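Long-range contacts in PKS (Streptomyces sp. CNQ431, PDB 5YDA), which serves as the acyltransferase domain of the splenocin polyketide synthase SpnD, probably selecting acyl building blocks with broad tolerance and transferring them to a carrier protein: residues R319-P324 against A334-A339; G211-D216 against R314-R319; V326-G331 against V346-R351. All coordinates share one frame; numbering follows the deposited sequence.

Interaction 1 of 3, residues R319-P324 against A334-A339; sequences RPPRIP and ATDAQA
The backbones come closest where P320 faces D336, with 4.8 Å between P320 CA and D336 CA; here an irregular stretch, whose two prolines have extended, polyproline-like backbone angles, passes the first turn of helix 336-339. It is a modest surface contact burying about 199 Å², and a carboxylate and two pyrrolidine rings make up most of it. The side chain of D336 carries CG beside its backbone N (chi1 -69°), which brings the carboxylate over to the prolines. Its OD1 rests in the angle between the rings, 3.4 Å from P321 CD and 3.5 Å from P320 CB. From another side, the methyl of A339, one turn further along the helix, meets the same ring carbon of P321 (CB to CD, 3.7 Å), so CD is touched by a polar and an apolar neighbour. A339 and P321 both pack on V212, in the turn after helix 201-210.

A water completes the polar side: it donates to P321 O at 2.8 Å and also to D336 OD1, linking main chain and side chain across the gap. The helix start is separately fixed by a capping box. Q338 N donates to T335 OG1 (3.0 Å), and T335 N returns the bond to Q338 OE1 at 2.9 Å, with an angle of 170° at the hydrogen although the donor stands above the amide plane.

As prolines have no N-H to offer, this is an example of a carboxylate held against them by carbon contacts and a bridging water. D336, in the first turn of its helix, lies where the helix end would tend to favour a negative charge, while the water links the carboxylate to the opposing backbone.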
loop_
_atom_site.group_PDB
_atom_site.type_symbol
_atom_site.label_atom_id
_atom_site.label_comp_id
_atom_site.label_asym_id
_atom_site.label_seq_id
_atom_site.Cartn_x
_atom_site.Cartn_y
_atom_site.Cartn_z
ATOM N N ARG A 319 6.275 -20.923 5.494
ATOM C CA ARG A 319 7.584 -20.791 6.111
ATOM C C ARG A 319 7.545 -19.649 7.116
ATOM O O ARG A 319 6.692 -18.761 7.023
ATOM C CB ARG A 319 8.681 -20.523 5.066
ATOM C CG ARG A 319 8.996 -21.697 4.134
ATOM C CD ARG A 319 10.030 -21.274 3.084
ATOM N NE ARG A 319 10.481 -22.365 2.218
ATOM C CZ ARG A 319 9.896 -22.713 1.072
ATOM N NH1 ARG A 319 8.811 -22.070 0.644
ATOM N NH2 ARG A 319 10.394 -23.713 0.351
ATOM N N PRO A 320 8.444 -19.660 8.104
ATOM C CA PRO A 320 8.501 -18.523 9.027
ATOM C C PRO A 320 8.869 -17.265 8.289
ATOM O O PRO A 320 9.594 -17.303 7.273
ATOM C CB PRO A 320 9.605 -18.939 10.021
ATOM C CG PRO A 320 9.848 -20.388 9.794
ATOM C CD PRO A 320 9.424 -20.714 8.412
ATOM N N PRO A 321 8.399 -16.101 8.751
ATOM C CA PRO A 321 8.689 -14.865 8.020
ATOM C C PRO A 321 10.167 -14.533 8.066
ATOM O O PRO A 321 10.814 -14.613 9.113
ATOM C CB PRO A 321 7.859 -13.810 8.755
ATOM C CG PRO A 321 7.704 -14.378 10.134
ATOM C CD PRO A 321 7.528 -15.851 9.914
ATOM N N ARG A 322 10.695 -14.136 6.919
ATOM C CA ARG A 322 12.043 -13.608 6.846
ATOM C C ARG A 322 12.083 -12.090 6.906
ATOM O O ARG A 322 13.163 -11.522 7.092
ATOM C CB ARG A 322 12.716 -14.147 5.582
ATOM C CG ARG A 322 13.014 -15.636 5.804
ATOM C CD ARG A 322 13.530 -16.354 4.609
ATOM N NE ARG A 322 14.786 -15.783 4.169
ATOM C CZ ARG A 322 15.349 -16.099 3.016
ATOM N NH1 ARG A 322 14.749 -16.988 2.233
ATOM N NH2 ARG A 322 16.499 -15.535 2.661
ATOM N N ILE A 323 10.941 -11.429 6.755
ATOM C CA ILE A 323 10.750 -10.041 7.164
ATOM C C ILE A 323 9.634 -10.037 8.187
ATOM O O ILE A 323 8.599 -10.675 7.967
ATOM C CB ILE A 323 10.403 -9.116 5.979
ATOM C CG1 ILE A 323 11.461 -9.209 4.882
ATOM C CG2 ILE A 323 10.273 -7.667 6.435
ATOM C CD1 ILE A 323 11.010 -8.557 3.599
ATOM N N PRO A 324 9.793 -9.385 9.335
ATOM C CA PRO A 324 8.723 -9.400 10.341
ATOM C C PRO A 324 7.457 -8.728 9.820
ATOM O O PRO A 324 7.508 -7.756 9.062
ATOM C CB PRO A 324 9.323 -8.617 11.515
ATOM C CG PRO A 324 10.799 -8.577 11.255
ATOM C CD PRO A 324 10.975 -8.618 9.772
ATOM N N ALA A 334 3.476 -11.283 14.015
ATOM C CA ALA A 334 3.131 -12.685 13.816
ATOM C C ALA A 334 4.280 -13.567 14.281
ATOM O O ALA A 334 5.447 -13.306 13.962
ATOM C CB ALA A 334 2.816 -12.966 12.348
ATOM N N THR A 335 3.948 -14.604 15.045
ATOM C CA THR A 335 4.949 -15.582 15.447
ATOM C C THR A 335 5.192 -16.583 14.318
ATOM O O THR A 335 4.350 -16.775 13.427
ATOM C CB THR A 335 4.510 -16.333 16.709
ATOM O OG1 THR A 335 3.339 -17.106 16.418
ATOM C CG2 THR A 335 4.187 -15.368 17.846
ATOM N N ASP A 336 6.368 -17.229 14.366
ATOM C CA ASP A 336 6.657 -18.318 13.437
ATOM C C ASP A 336 5.571 -19.380 13.485
ATOM O O ASP A 336 5.157 -19.903 12.443
ATOM C CB ASP A 336 8.013 -18.949 13.751
ATOM C CG ASP A 336 9.170 -18.035 13.443
ATOM O OD1 ASP A 336 8.959 -16.967 12.817
ATOM O OD2 ASP A 336 10.305 -18.386 13.829
ATOM N N ALA A 337 5.086 -19.709 14.687
ATOM C CA ALA A 337 4.034 -20.721 14.807
ATOM C C ALA A 337 2.755 -20.278 14.107
ATOM O O ALA A 337 2.071 -21.090 13.467
ATOM C CB ALA A 337 3.749 -21.021 16.280
ATOM N N GLN A 338 2.403 -18.996 14.243
ATOM C CA GLN A 338 1.202 -18.481 13.587
ATOM C C GLN A 338 1.376 -18.462 12.076
ATOM O O GLN A 338 0.510 -18.945 11.333
ATOM C CB GLN A 338 0.882 -17.073 14.103
ATOM C CG GLN A 338 0.249 -17.024 15.488
ATOM C CD GLN A 338 0.394 -15.656 16.137
ATOM O OE1 GLN A 338 1.093 -14.773 15.622
ATOM N NE2 GLN A 338 -0.253 -15.477 17.278
ATOM N N ALA A 339 2.495 -17.903 11.601
ATOM C CA ALA A 339 2.688 -17.756 10.162
ATOM C C ALA A 339 2.570 -19.087 9.441
ATOM O O ALA A 339 2.111 -19.131 8.297
ATOM C CB ALA A 339 4.048 -17.120 9.871
HETATM O O HOH W 1 10.731 -15.570 11.690
#

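Interaction 2 of 3, residues G211-D216 against R314-R319; sequences GVMEID and RTLTLR
R319 runs alongside the turn that starts at G211, and its side chain can be followed outward. CB lies 3.7 Å from G211 O. The chain then stays extended from CG to NE, carrying the guanidinium along the turn as far as E214. There NH1 donates to E214 OE2 at 2.6 Å, nearly straight at 170° and close to the guanidinium plane. The oxygen uses its anti lone pair, and the two flat groups are 24° from coplanar. A water accepts from NH1 at 3.0 Å, while T317 CG2 lies over one face of the group, toward its rim. Back at the main chain, R319 N donates to V212 O (3.0 Å).

On the inner side, M213 CG touches L318 CD2 at 3.8 Å, and M213 CE reaches L316 CD1 at 3.9 Å. The turn itself joins two helices: G211 ends helix 201-210 in a Schellman motif, and E214 is the N-cap of helix 215-231. M213 leans on Y204 and A207 of the first, L316 on V221 of the second, and the chain leaving helix 306-313 is thereby laid across the junction.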
loop_
_atom_site.group_PDB
_atom_site.type_symbol
_atom_site.label_atom_id
_atom_site.label_comp_id
_atom_site.label_asym_id
_atom_site.label_seq_id
_atom_site.Cartn_x
_atom_site.Cartn_y
_atom_site.Cartn_z
ATOM N N GLY A 211 8.125 -13.898 2.717
ATOM C CA GLY A 211 8.595 -15.252 2.539
ATOM C C GLY A 211 7.710 -16.315 3.149
ATOM O O GLY A 211 7.979 -17.508 2.959
ATOM N N VAL A 212 6.662 -15.921 3.876
ATOM C CA VAL A 212 5.756 -16.890 4.484
ATOM C C VAL A 212 5.116 -17.767 3.422
ATOM O O VAL A 212 4.965 -18.982 3.606
ATOM C CB VAL A 212 4.699 -16.159 5.326
ATOM C CG1 VAL A 212 3.670 -17.136 5.861
ATOM C CG2 VAL A 212 5.385 -15.419 6.451
ATOM N N MET A 213 4.718 -17.168 2.303
ATOM C CA MET A 213 4.101 -17.877 1.194
ATOM C C MET A 213 4.926 -17.650 -0.061
ATOM O O MET A 213 5.619 -16.641 -0.190
ATOM C CB MET A 213 2.665 -17.394 0.921
ATOM C CG MET A 213 1.651 -17.725 1.969
ATOM S SD MET A 213 0.123 -16.792 1.673
ATOM C CE MET A 213 -0.634 -17.086 3.261
ATOM N N GLU A 214 4.812 -18.582 -0.998
ATOM C CA GLU A 214 5.367 -18.402 -2.331
ATOM C C GLU A 214 4.298 -17.778 -3.214
ATOM O O GLU A 214 3.148 -18.239 -3.218
ATOM C CB GLU A 214 5.836 -19.737 -2.913
ATOM C CG GLU A 214 6.843 -20.456 -2.025
ATOM C CD GLU A 214 7.202 -21.857 -2.528
ATOM O OE1 GLU A 214 6.842 -22.205 -3.675
ATOM O OE2 GLU A 214 7.849 -22.609 -1.763
ATOM N N ILE A 215 4.680 -16.736 -3.963
ATOM C CA ILE A 215 3.697 -15.980 -4.734
ATOM C C ILE A 215 2.936 -16.906 -5.679
ATOM O O ILE A 215 1.702 -16.831 -5.777
ATOM C CB ILE A 215 4.371 -14.799 -5.477
ATOM C CG1 ILE A 215 3.348 -14.007 -6.289
ATOM C CG2 ILE A 215 5.505 -15.262 -6.400
ATOM C CD1 ILE A 215 2.221 -13.410 -5.461
ATOM N N ASP A 216 3.642 -17.838 -6.339
ATOM C CA ASP A 216 2.976 -18.717 -7.303
ATOM C C ASP A 216 1.945 -19.625 -6.642
ATOM O O ASP A 216 0.925 -19.953 -7.259
ATOM C CB ASP A 216 4.001 -19.578 -8.050
ATOM C CG ASP A 216 4.805 -18.791 -9.065
ATOM O OD1 ASP A 216 4.686 -17.543 -9.117
ATOM O OD2 ASP A 216 5.572 -19.422 -9.813
ATOM N N ARG A 314 -4.240 -25.483 2.849
ATOM C CA ARG A 314 -3.365 -26.643 2.959
ATOM C C ARG A 314 -2.501 -26.874 1.716
ATOM O O ARG A 314 -1.518 -27.606 1.803
ATOM C CB ARG A 314 -4.202 -27.891 3.271
ATOM C CG ARG A 314 -4.571 -28.008 4.758
ATOM C CD ARG A 314 -5.187 -29.348 5.129
ATOM N NE ARG A 314 -6.551 -29.496 4.620
ATOM C CZ ARG A 314 -7.650 -29.117 5.280
ATOM N NH1 ARG A 314 -8.841 -29.295 4.731
ATOM N NH2 ARG A 314 -7.556 -28.542 6.478
ATOM N N THR A 315 -2.809 -26.259 0.579
ATOM C CA THR A 315 -1.939 -26.414 -0.581
ATOM C C THR A 315 -0.672 -25.567 -0.512
ATOM O O THR A 315 0.189 -25.714 -1.383
ATOM C CB THR A 315 -2.686 -26.066 -1.878
ATOM O OG1 THR A 315 -2.852 -24.648 -1.972
ATOM C CG2 THR A 315 -4.045 -26.726 -1.912
ATOM N N LEU A 316 -0.517 -24.711 0.494
ATOM C CA LEU A 316 0.602 -23.773 0.546
ATOM C C LEU A 316 1.772 -24.315 1.360
ATOM O O LEU A 316 1.580 -24.919 2.417
ATOM C CB LEU A 316 0.164 -22.445 1.165
ATOM C CG LEU A 316 -1.055 -21.717 0.605
ATOM C CD1 LEU A 316 -1.383 -20.550 1.524
ATOM C CD2 LEU A 316 -0.751 -21.236 -0.807
ATOM N N THR A 317 2.984 -24.029 0.898
ATOM C CA THR A 317 4.196 -24.269 1.678
ATOM C C THR A 317 4.477 -23.049 2.554
ATOM O O THR A 317 5.082 -22.069 2.105
ATOM C CB THR A 317 5.370 -24.567 0.751
ATOM O OG1 THR A 317 5.076 -25.738 -0.020
ATOM C CG2 THR A 317 6.644 -24.793 1.561
ATOM N N LEU A 318 4.057 -23.107 3.814
ATOM C CA LEU A 318 4.241 -21.992 4.736
ATOM C C LEU A 318 5.603 -22.061 5.419
ATOM O O LEU A 318 6.032 -23.123 5.873
ATOM C CB LEU A 318 3.131 -21.984 5.782
ATOM C CG LEU A 318 1.712 -21.935 5.227
ATOM C CD1 LEU A 318 0.713 -22.102 6.361
ATOM C CD2 LEU A 318 1.476 -20.617 4.472
ATOM N N ARG A 319 6.275 -20.923 5.494
ATOM C CA ARG A 319 7.584 -20.791 6.111
ATOM C C ARG A 319 7.545 -19.649 7.116
ATOM O O ARG A 319 6.692 -18.761 7.023
ATOM C CB ARG A 319 8.681 -20.523 5.066
ATOM C CG ARG A 319 8.996 -21.697 4.134
ATOM C CD ARG A 319 10.030 -21.274 3.084
ATOM N NE ARG A 319 10.481 -22.365 2.218
ATOM C CZ ARG A 319 9.896 -22.713 1.072
ATOM N NH1 ARG A 319 8.811 -22.070 0.644
ATOM N NH2 ARG A 319 10.394 -23.713 0.351
HETATM O O HOH W 2 6.963 -19.926 1.730
HETATM O O HOH W 3 3.320 -20.773 -0.227
#

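Interaction 3 of 3, residues V326-G331 against V346-R351; sequences VTNVTG and VDHTRR
N328 and V329, in the turn that follows T327, carry this contact with H348 and R351. In this turn N328 points its amide at the imidazole of H348. H348 NE2 donates to N328 OD1 at 3.1 Å. The approach is not along a lone pair: the nitrogen stands 40° out of the carbonyl plane, and amide and ring are 29° apart. OD1 has a second donor in S200 N, while N328 ND2 donates a hydrogen bond to G198 O, so both ends of the amide are held and its rotation is fixed. G198 and S200 fit the GxSxG nucleophile elbow of acyltransferases, where the serine is expected to take up the acyl group. N328 therefore appears to brace that elbow, with H348 probably a second-shell partner.

V329 divides its methyls between two partners. CG2 meets the helix backbone, 3.5 Å from H348 CA, and lies at the edge of the imidazole. CG1 sits over one face of the R351 guanidinium, 3.8 Å from NH1, toward its rim. The arginine arrives there through a bend at chi3 (52°) and crosses the valine at about a right angle. Further on, G331 N closes the turn with a weak bond to T327 O.

Strand 325-327 pairs in parallel with 195-198, the strand leading to the elbow. Helix 342-350 ends beside this turn, packing on helix 306-313 through V346 and T349, and H348 also touches E203 of helix 201-210.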
loop_
_atom_site.group_PDB
_atom_site.type_symbol
_atom_site.label_atom_id
_atom_site.label_comp_id
_atom_site.label_asym_id
_atom_site.label_seq_id
_atom_site.Cartn_x
_atom_site.Cartn_y
_atom_site.Cartn_z
ATOM N N VAL A 326 3.162 -7.831 11.151
ATOM C CA VAL A 326 2.118 -7.948 12.165
ATOM C C VAL A 326 0.852 -8.440 11.485
ATOM O O VAL A 326 0.551 -8.037 10.351
ATOM C CB VAL A 326 1.896 -6.622 12.931
ATOM C CG1 VAL A 326 2.948 -5.591 12.587
ATOM C CG2 VAL A 326 0.484 -6.107 12.774
ATOM N N THR A 327 0.136 -9.355 12.146
ATOM C CA THR A 327 -1.083 -9.922 11.583
ATOM C C THR A 327 -2.302 -9.193 12.119
ATOM O O THR A 327 -2.302 -8.682 13.240
ATOM C CB THR A 327 -1.233 -11.431 11.881
ATOM O OG1 THR A 327 -0.830 -11.690 13.236
ATOM N N ASN A 328 -3.360 -9.185 11.310
ATOM C CA ASN A 328 -4.619 -8.614 11.735
ATOM C C ASN A 328 -5.265 -9.426 12.856
ATOM O O ASN A 328 -6.169 -8.913 13.529
ATOM C CB ASN A 328 -5.594 -8.514 10.547
ATOM C CG ASN A 328 -5.010 -7.797 9.337
ATOM O OD1 ASN A 328 -5.388 -8.114 8.205
ATOM N ND2 ASN A 328 -4.100 -6.822 9.561
ATOM N N VAL A 329 -4.841 -10.680 13.063
ATOM C CA VAL A 329 -5.497 -11.521 14.065
ATOM C C VAL A 329 -5.297 -10.950 15.468
ATOM O O VAL A 329 -6.254 -10.769 16.228
ATOM C CB VAL A 329 -4.992 -12.971 13.982
ATOM C CG1 VAL A 329 -5.695 -13.817 15.047
ATOM C CG2 VAL A 329 -5.234 -13.557 12.594
ATOM N N THR A 330 -4.050 -10.666 15.830
ATOM C CA THR A 330 -3.708 -10.192 17.161
ATOM C C THR A 330 -3.401 -8.711 17.208
ATOM O O THR A 330 -3.224 -8.171 18.308
ATOM C CB THR A 330 -2.475 -10.929 17.688
ATOM O OG1 THR A 330 -1.386 -10.650 16.811
ATOM C CG2 THR A 330 -2.697 -12.437 17.750
ATOM N N GLY A 331 -3.308 -8.051 16.051
ATOM C CA GLY A 331 -2.791 -6.699 16.017
ATOM C C GLY A 331 -1.378 -6.609 16.531
ATOM O O GLY A 331 -0.987 -5.573 17.081
ATOM N N VAL A 346 -6.938 -19.496 8.798
ATOM C CA VAL A 346 -8.395 -19.598 8.853
ATOM C C VAL A 346 -8.960 -18.540 9.800
ATOM O O VAL A 346 -9.903 -17.820 9.459
ATOM C CB VAL A 346 -8.828 -21.020 9.270
ATOM C CG1 VAL A 346 -10.346 -21.071 9.513
ATOM C CG2 VAL A 346 -8.435 -22.043 8.202
ATOM N N ASP A 347 -8.390 -18.437 11.007
ATOM C CA ASP A 347 -8.817 -17.410 11.958
ATOM C C ASP A 347 -8.690 -16.013 11.363
ATOM O O ASP A 347 -9.535 -15.143 11.605
ATOM C CB ASP A 347 -7.988 -17.489 13.243
ATOM C CG ASP A 347 -8.350 -18.677 14.102
ATOM O OD1 ASP A 347 -9.458 -19.228 13.935
ATOM O OD2 ASP A 347 -7.521 -19.053 14.954
ATOM N N HIS A 348 -7.618 -15.773 10.606
ATOM C CA HIS A 348 -7.409 -14.457 10.026
ATOM C C HIS A 348 -8.614 -14.023 9.200
ATOM O O HIS A 348 -9.043 -12.865 9.278
ATOM C CB HIS A 348 -6.142 -14.454 9.171
ATOM C CG HIS A 348 -5.958 -13.184 8.408
ATOM N ND1 HIS A 348 -6.324 -13.054 7.085
ATOM C CD2 HIS A 348 -5.488 -11.973 8.792
ATOM C CE1 HIS A 348 -6.077 -11.819 6.685
ATOM N NE2 HIS A 348 -5.565 -11.144 7.701
ATOM N N THR A 349 -9.198 -14.957 8.439
ATOM C CA THR A 349 -10.335 -14.664 7.574
ATOM C C THR A 349 -11.644 -14.550 8.351
ATOM O O THR A 349 -12.546 -13.809 7.937
ATOM C CB THR A 349 -10.419 -15.744 6.484
ATOM O OG1 THR A 349 -9.398 -15.491 5.506
ATOM C CG2 THR A 349 -11.801 -15.802 5.794
ATOM N N ARG A 350 -11.760 -15.236 9.487
ATOM C CA ARG A 350 -12.989 -15.178 10.270
ATOM C C ARG A 350 -13.017 -14.003 11.248
ATOM O O ARG A 350 -14.085 -13.442 11.505
ATOM C CB ARG A 350 -13.176 -16.493 11.036
ATOM C CG ARG A 350 -14.314 -16.491 12.038
ATOM C CD ARG A 350 -15.654 -16.303 11.360
ATOM N NE ARG A 350 -16.748 -16.229 12.327
ATOM C CZ ARG A 350 -17.017 -15.168 13.094
ATOM N NH1 ARG A 350 -16.270 -14.068 13.032
ATOM N NH2 ARG A 350 -18.036 -15.212 13.937
ATOM N N ARG A 351 -11.873 -13.614 11.784
ATOM C CA ARG A 351 -11.823 -12.748 12.949
ATOM C C ARG A 351 -11.560 -11.294 12.574
ATOM O O ARG A 351 -11.127 -10.960 11.463
ATOM C CB ARG A 351 -10.758 -13.247 13.928
ATOM C CG ARG A 351 -11.223 -14.530 14.647
ATOM C CD ARG A 351 -10.206 -15.085 15.617
ATOM N NE ARG A 351 -9.713 -14.103 16.585
ATOM C CZ ARG A 351 -8.705 -14.344 17.424
ATOM N NH1 ARG A 351 -8.104 -15.532 17.407
ATOM N NH2 ARG A 351 -8.291 -13.409 18.276
#

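How the interactions relate
Along the chain, interaction 2 closes at R319 and interaction 1 opens there, so the two are in series and share that residue; the segments of interactions 1 and 3 instead alternate. The centres of 1 and 2 are about 11 Å apart, and A339 O packs against L318 CD1 where they join. Those of 1 and 3 are about 13 Å apart and meet where A334 touches T327 and Q338 touches T330. Interactions 2 and 3, with centres about 17 Å apart, do not touch. Together they run from the junction of helices 201-210 and 215-231 past strand 325-327 to helix 342-350, linking surface packing to the neighbourhood of the probable nucleophile elbow within one acyltransferase domain.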